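PDB 4WP2: putative mRNA export protein from Chaetomium thermophilum, which probably takes part in exporting mRNA from the nucleus to the cytoplasm, this chain being its C-terminal UBA-like domain. Local coordinates for residues A[34-37]-A[38-42]. Numbering follows the deposited sequence.
Sequences WNLE and LALQS
The carboxamide of Asn35 offers one of its faces to Leu38: Leu38 CG stands almost straight above Asn35 CG, 3.8 Å away, and Leu38 CD1 reaches over the same face, 3.9 Å from Asn35 CG. Leu38 N approaches from this side too. It donates to Asn35 OD1 at 3.0 Å, a fairly straight bond (161° at the hydrogen) although the donor is tilted 33° from the carbonyl plane. With Asn35 CG anti to the backbone N (chi1 -175°), the carboxamide is carried toward the first turn of helix 36-46, and the next torsion turns its face to Leu38. Here is the classic N-cap at work: a side-chain carbonyl satisfies a first-turn N-H that has no carbonyl of the helix to serve it, while the backbone O of Asn35 opens the regular ladder by accepting from Ala39 N at 3.0 Å. Were the carboxamide replaced by the methyl of an alanine, Leu38 N would probably lose its side-chain acceptor, and Leu38 CG and CD1 the amide face they rest on. In the UBA-like helical bundle of the TAP C-terminal domain, helix 36-46 packs against helix 2-17, with Leu36 touching Val13 and Leu40 touching Arg16 and Thr17. Those two leucines also meet each other one turn apart, Leu36 CG against Leu40 CD1 at 4.2 Å, and Leu40 CG sits 3.4 Å from Leu36 O. Further along, Leu38 O accepts two donors from opposite faces of its carbonyl plane, Ser42 N and Ser42 OG, the hydroxyl at 3.0 Å from Leu38 O.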
loop_
_atom_site.group_PDB
_atom_site.type_symbol
_atom_site.label_atom_id
_atom_site.label_comp_id
_atom_site.label_asym_id
_atom_site.label_seq_id
_atom_site.Cartn_x
_atom_site.Cartn_y
_atom_site.Cartn_z
ATOM N N TRP A 34 -26.259 21.465 -27.183
ATOM C CA TRP A 34 -25.844 20.179 -26.609
ATOM C C TRP A 34 -26.947 19.463 -25.829
ATOM O O TRP A 34 -26.689 18.494 -25.120
ATOM C CB TRP A 34 -24.610 20.380 -25.728
ATOM C CG TRP A 34 -23.442 20.822 -26.532
ATOM C CD1 TRP A 34 -23.080 22.101 -26.813
ATOM C CD2 TRP A 34 -22.482 19.982 -27.180
ATOM N NE1 TRP A 34 -21.950 22.114 -27.590
ATOM C CE2 TRP A 34 -21.568 20.821 -27.837
ATOM C CE3 TRP A 34 -22.313 18.597 -27.271
ATOM C CZ2 TRP A 34 -20.491 20.326 -28.573
ATOM C CZ3 TRP A 34 -21.245 18.105 -28.002
ATOM C CH2 TRP A 34 -20.349 18.966 -28.639
ATOM N N ASN A 35 -28.186 19.894 -26.038
ATOM C CA ASN A 35 -29.347 19.185 -25.523
ATOM C C ASN A 35 -29.563 17.950 -26.395
ATOM O O ASN A 35 -29.837 18.078 -27.593
ATOM C CB ASN A 35 -30.588 20.073 -25.572
ATOM C CG ASN A 35 -31.808 19.423 -24.940
ATOM O OD1 ASN A 35 -32.306 18.411 -25.421
ATOM N ND2 ASN A 35 -32.371 20.088 -23.940
ATOM N N LEU A 36 -29.460 16.760 -25.812
ATOM C CA LEU A 36 -29.529 15.538 -26.609
ATOM C C LEU A 36 -30.842 15.401 -27.360
ATOM O O LEU A 36 -30.866 15.011 -28.530
ATOM C CB LEU A 36 -29.341 14.296 -25.735
ATOM C CG LEU A 36 -29.367 12.982 -26.526
ATOM C CD1 LEU A 36 -28.177 12.891 -27.481
ATOM C CD2 LEU A 36 -29.418 11.774 -25.601
ATOM N N GLU A 37 -31.944 15.674 -26.677
ATOM C CA GLU A 37 -33.251 15.508 -27.289
ATOM C C GLU A 37 -33.447 16.476 -28.458
ATOM O O GLU A 37 -33.973 16.096 -29.495
ATOM C CB GLU A 37 -34.359 15.683 -26.253
ATOM C CG GLU A 37 -34.459 14.515 -25.279
ATOM C CD GLU A 37 -34.711 13.183 -25.977
ATOM O OE1 GLU A 37 -35.619 13.110 -26.834
ATOM O OE2 GLU A 37 -33.992 12.207 -25.669
ATOM N N LEU A 38 -33.017 17.720 -28.289
ATOM C CA LEU A 38 -33.177 18.717 -29.344
ATOM C C LEU A 38 -32.291 18.380 -30.549
ATOM O O LEU A 38 -32.662 18.633 -31.693
ATOM C CB LEU A 38 -32.844 20.109 -28.820
ATOM C CG LEU A 38 -33.846 20.737 -27.848
ATOM C CD1 LEU A 38 -33.338 22.095 -27.403
ATOM C CD2 LEU A 38 -35.243 20.837 -28.426
ATOM N N ALA A 39 -31.118 17.809 -30.283
ATOM C CA ALA A 39 -30.225 17.368 -31.347
ATOM C C ALA A 39 -30.871 16.260 -32.184
ATOM O O ALA A 39 -30.851 16.300 -33.421
ATOM C CB ALA A 39 -28.889 16.891 -30.752
ATOM N N LEU A 40 -31.457 15.269 -31.518
ATOM C CA LEU A 40 -32.071 14.146 -32.223
ATOM C C LEU A 40 -33.282 14.592 -33.025
ATOM O O LEU A 40 -33.520 14.101 -34.131
ATOM C CB LEU A 40 -32.474 13.047 -31.236
ATOM C CG LEU A 40 -31.314 12.309 -30.584
ATOM C CD1 LEU A 40 -31.817 11.345 -29.515
ATOM C CD2 LEU A 40 -30.513 11.563 -31.653
ATOM N N GLN A 41 -34.042 15.518 -32.450
ATOM C CA GLN A 41 -35.175 16.135 -33.125
ATOM C C GLN A 41 -34.739 16.829 -34.417
ATOM O O GLN A 41 -35.411 16.727 -35.437
ATOM C CB GLN A 41 -35.857 17.110 -32.171
ATOM C CG GLN A 41 -37.089 17.788 -32.715
ATOM C CD GLN A 41 -37.660 18.794 -31.736
ATOM O OE1 GLN A 41 -37.396 19.994 -31.825
ATOM N NE2 GLN A 41 -38.445 18.303 -30.783
ATOM N N SER A 42 -33.621 17.542 -34.369
ATOM C CA SER A 42 -33.100 18.207 -35.559
ATOM C C SER A 42 -32.712 17.189 -36.624
ATOM O O SER A 42 -32.951 17.397 -37.808
ATOM C CB SER A 42 -31.899 19.080 -35.215
ATOM O OG SER A 42 -32.260 20.059 -34.255
#